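Local coordinates for protein HRI1 (PDB 3RBY) that is of unknown function and non-essential in yeast, but interacts with the protein kinase HRR25, at residues A[24-36]-A[169-181]. Numbering follows the deposited sequence.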
# COMPACT_ATOMS: atom_id res chain seq x y z
N LEU A 24 -8.53 8.48 1.73
CA LEU A 24 -7.32 9.27 1.91
C LEU A 24 -7.54 10.13 3.15
O LEU A 24 -8.60 10.76 3.29
CB LEU A 24 -7.07 10.17 0.69
CG LEU A 24 -6.48 9.55 -0.58
CD1 LEU A 24 -6.34 10.58 -1.69
CD2 LEU A 24 -5.12 8.92 -0.31
N SER A 25 -6.57 10.15 4.05
CA SER A 25 -6.59 11.10 5.17
C SER A 25 -5.53 12.18 4.98
O SER A 25 -4.35 11.87 4.77
CB SER A 25 -6.39 10.40 6.51
OG SER A 25 -7.49 9.55 6.83
N SER A 26 -5.96 13.44 5.03
CA SER A 26 -5.05 14.57 4.92
C SER A 26 -4.79 15.19 6.29
O SER A 26 -5.74 15.63 6.97
CB SER A 26 -5.60 15.64 3.97
OG SER A 26 -6.04 15.09 2.75
N VAL A 27 -3.53 15.26 6.69
CA VAL A 27 -3.17 15.97 7.92
C VAL A 27 -2.22 17.11 7.57
O VAL A 27 -1.09 16.89 7.13
CB VAL A 27 -2.55 15.03 8.96
CG1 VAL A 27 -2.26 15.80 10.26
CG2 VAL A 27 -3.48 13.85 9.24
N SER A 28 -2.69 18.35 7.77
CA SER A 28 -1.87 19.50 7.44
C SER A 28 -0.71 19.60 8.43
O SER A 28 -0.74 18.98 9.50
CB SER A 28 -2.69 20.79 7.46
OG SER A 28 -3.11 21.10 8.78
N THR A 29 0.30 20.38 8.07
CA THR A 29 1.44 20.63 8.92
C THR A 29 0.97 21.17 10.27
O THR A 29 1.41 20.71 11.33
CB THR A 29 2.38 21.66 8.26
OG1 THR A 29 2.74 21.21 6.95
CG2 THR A 29 3.65 21.85 9.11
N ASP A 30 0.08 22.16 10.25
CA ASP A 30 -0.48 22.72 11.48
C ASP A 30 -1.34 21.72 12.27
O ASP A 30 -1.66 21.97 13.43
CB ASP A 30 -1.28 24.00 11.20
CG ASP A 30 -0.41 25.16 10.76
OD1 ASP A 30 0.82 24.97 10.62
OD2 ASP A 30 -0.98 26.26 10.53
N GLY A 31 -1.73 20.61 11.63
CA GLY A 31 -2.46 19.55 12.33
C GLY A 31 -3.95 19.42 12.03
O GLY A 31 -4.63 18.57 12.62
N HIS A 32 -4.47 20.25 11.12
CA HIS A 32 -5.87 20.13 10.69
C HIS A 32 -6.02 18.85 9.83
O HIS A 32 -5.08 18.46 9.11
CB HIS A 32 -6.29 21.37 9.89
CG HIS A 32 -5.88 22.65 10.53
ND1 HIS A 32 -6.25 23.00 11.82
CD2 HIS A 32 -5.09 23.67 10.09
CE1 HIS A 32 -5.74 24.17 12.13
NE2 HIS A 32 -5.03 24.60 11.09
N TYR A 33 -7.17 18.18 9.93
CA TYR A 33 -7.33 16.87 9.30
C TYR A 33 -8.72 16.67 8.66
O TYR A 33 -9.73 17.16 9.19
CB TYR A 33 -7.06 15.75 10.32
CG TYR A 33 -8.08 15.72 11.43
CD1 TYR A 33 -9.24 14.97 11.31
CD2 TYR A 33 -7.89 16.45 12.61
CE1 TYR A 33 -10.19 14.94 12.33
CE2 TYR A 33 -8.83 16.42 13.64
CZ TYR A 33 -9.98 15.66 13.49
OH TYR A 33 -10.92 15.62 14.49
N ILE A 34 -8.75 15.95 7.54
CA ILE A 34 -9.99 15.47 6.91
C ILE A 34 -9.78 14.05 6.39
O ILE A 34 -8.67 13.69 5.99
CB ILE A 34 -10.41 16.38 5.75
CG1 ILE A 34 -11.75 15.93 5.15
CG2 ILE A 34 -9.35 16.40 4.68
CD1 ILE A 34 -12.42 17.02 4.34
N SER A 35 -10.83 13.24 6.43
CA SER A 35 -10.75 11.88 5.91
C SER A 35 -12.01 11.56 5.10
O SER A 35 -13.10 11.48 5.67
CB SER A 35 -10.56 10.87 7.05
OG SER A 35 -10.29 9.57 6.56
N LEU A 36 -11.86 11.42 3.78
CA LEU A 36 -12.99 11.09 2.89
C LEU A 36 -12.91 9.62 2.53
O LEU A 36 -11.83 9.12 2.17
CB LEU A 36 -12.99 11.96 1.63
CG LEU A 36 -13.06 13.46 1.93
CD1 LEU A 36 -13.11 14.30 0.64
CD2 LEU A 36 -14.27 13.76 2.82
N LEU A 169 -14.17 22.92 5.56
CA LEU A 169 -12.72 22.85 5.67
C LEU A 169 -12.18 22.31 4.35
O LEU A 169 -12.66 21.29 3.85
CB LEU A 169 -12.34 21.86 6.77
CG LEU A 169 -11.33 22.19 7.87
CD1 LEU A 169 -10.37 21.03 8.06
CD2 LEU A 169 -10.59 23.48 7.62
N VAL A 170 -11.19 22.98 3.78
CA VAL A 170 -10.47 22.43 2.64
C VAL A 170 -9.00 22.31 3.02
O VAL A 170 -8.41 23.25 3.55
CB VAL A 170 -10.67 23.29 1.37
CG1 VAL A 170 -9.78 22.78 0.23
CG2 VAL A 170 -12.12 23.23 0.95
N ILE A 171 -8.42 21.13 2.80
CA ILE A 171 -7.03 20.87 3.16
C ILE A 171 -6.23 20.51 1.92
O ILE A 171 -6.53 19.52 1.24
CB ILE A 171 -6.91 19.75 4.23
CG1 ILE A 171 -7.55 20.21 5.54
CG2 ILE A 171 -5.44 19.38 4.45
CD1 ILE A 171 -7.61 19.15 6.60
N VAL A 172 -5.23 21.35 1.62
CA VAL A 172 -4.40 21.21 0.43
C VAL A 172 -3.01 20.68 0.81
O VAL A 172 -2.21 21.38 1.45
CB VAL A 172 -4.26 22.58 -0.32
CG1 VAL A 172 -3.44 22.44 -1.60
CG2 VAL A 172 -5.62 23.17 -0.65
N ILE A 173 -2.71 19.44 0.40
CA ILE A 173 -1.38 18.89 0.60
C ILE A 173 -0.73 18.50 -0.72
O ILE A 173 -1.16 17.54 -1.41
CB ILE A 173 -1.39 17.69 1.55
CG1 ILE A 173 -2.14 18.05 2.84
CG2 ILE A 173 0.04 17.23 1.84
CD1 ILE A 173 -2.23 16.91 3.83
N GLY A 174 0.33 19.23 -1.08
CA GLY A 174 0.94 19.05 -2.38
C GLY A 174 -0.11 19.16 -3.47
O GLY A 174 -0.80 20.20 -3.58
N ARG A 175 -0.26 18.10 -4.27
CA ARG A 175 -1.21 18.10 -5.37
C ARG A 175 -2.61 17.67 -4.97
O ARG A 175 -3.55 17.80 -5.76
CB ARG A 175 -0.70 17.21 -6.50
CG ARG A 175 0.56 17.73 -7.20
CD ARG A 175 0.95 16.73 -8.28
NE ARG A 175 1.39 17.38 -9.51
CZ ARG A 175 2.55 18.01 -9.63
NH1 ARG A 175 3.36 18.08 -8.58
NH2 ARG A 175 2.88 18.57 -10.78
N TRP A 176 -2.76 17.19 -3.74
CA TRP A 176 -4.03 16.56 -3.32
C TRP A 176 -4.89 17.42 -2.40
O TRP A 176 -4.48 17.78 -1.29
CB TRP A 176 -3.76 15.22 -2.64
CG TRP A 176 -3.11 14.20 -3.53
CD1 TRP A 176 -1.78 14.11 -3.83
CD2 TRP A 176 -3.75 13.09 -4.20
NE1 TRP A 176 -1.56 13.03 -4.67
CE2 TRP A 176 -2.75 12.39 -4.91
CE3 TRP A 176 -5.08 12.64 -4.28
CZ2 TRP A 176 -3.03 11.24 -5.69
CZ3 TRP A 176 -5.36 11.50 -5.06
CH2 TRP A 176 -4.34 10.82 -5.75
N ILE A 177 -6.10 17.72 -2.85
CA ILE A 177 -7.01 18.56 -2.10
C ILE A 177 -8.24 17.76 -1.67
O ILE A 177 -8.89 17.12 -2.50
CB ILE A 177 -7.49 19.76 -2.95
CG1 ILE A 177 -6.33 20.72 -3.25
CG2 ILE A 177 -8.62 20.50 -2.25
CD1 ILE A 177 -5.72 20.54 -4.64
N GLN A 178 -8.55 17.80 -0.37
CA GLN A 178 -9.80 17.26 0.13
C GLN A 178 -10.54 18.33 0.92
O GLN A 178 -9.91 19.12 1.64
CB GLN A 178 -9.57 16.02 0.97
CG GLN A 178 -8.98 14.86 0.20
CD GLN A 178 -9.05 13.58 0.99
OE1 GLN A 178 -9.75 12.63 0.59
NE2 GLN A 178 -8.33 13.54 2.11
N GLY A 179 -11.86 18.35 0.78
CA GLY A 179 -12.67 19.37 1.40
C GLY A 179 -14.09 18.93 1.75
O GLY A 179 -14.61 17.96 1.18
N PHE A 180 -14.70 19.63 2.69
CA PHE A 180 -16.13 19.48 2.94
C PHE A 180 -16.83 20.84 3.10
O PHE A 180 -16.18 21.87 3.33
CB PHE A 180 -16.40 18.56 4.13
CG PHE A 180 -16.51 19.27 5.46
CD1 PHE A 180 -15.37 19.60 6.19
CD2 PHE A 180 -17.76 19.60 5.99
CE1 PHE A 180 -15.46 20.26 7.42
CE2 PHE A 180 -17.86 20.25 7.23
CZ PHE A 180 -16.71 20.58 7.94
N LEU A 181 -18.14 20.84 2.91
CA LEU A 181 -19.01 21.98 3.19
C LEU A 181 -20.35 21.43 3.65
O LEU A 181 -21.01 20.69 2.93
CB LEU A 181 -19.19 22.87 1.95
CG LEU A 181 -20.06 24.14 2.10
CD1 LEU A 181 -19.53 25.04 3.24
CD2 LEU A 181 -20.15 24.92 0.78
O HOH W 1 -5.59 16.88 1.00
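Ile34 CD1 sits at the edge of the Phe180 ring, near its plane; Leu24 CD1 comes obliquely to the Trp176 indole, 3.5 Å from CE3; and the Gln178 amide has Leu24 O almost in its plane, with Ser26 OG tilted 18° from it. The motif is orthogonal β-sheet packing: two antiparallel hairpins, one from each of the chain's two large sheets, lie face to face with their strands crossing at close to a right angle, joining the N-terminal and C-terminal halves in the buried centre of the molecule.

Gln178 makes the direct hydrogen bonds between the two hairpins. Its chain runs extended beyond CG (chi2 -168°), carrying the amide across to the facing sheet, where NE2 donates to Leu24 O at 3.0 Å and to Ser26 OG at 2.8 Å. It reaches the Leu24 carbonyl from above its plane, not along a lone pair. OE1 faces Leu36 CB and accepts from Arg196, so both ends of this buried amide are satisfied and its rotation is fixed. A leucine in its place would probably deprive Leu24 O and Ser26 OG of this donor and Arg196 of this acceptor.

Apolar branches fill the ground beside it. Ile34 and Ile171 lie alongside, running opposite ways, Ile34 CG2 3.8 Å from Ile171 CD1, while that same CD1 presses on the Tyr33 backbone. Ile173 CD1 reaches Ser26 CB at 3.6 Å. Finally, Ser26 OG donates to a water, a bond modelled doubtfully short, and the water donates in turn to Ile171 O and, at 2.7 Å from the water oxygen, Trp176 O.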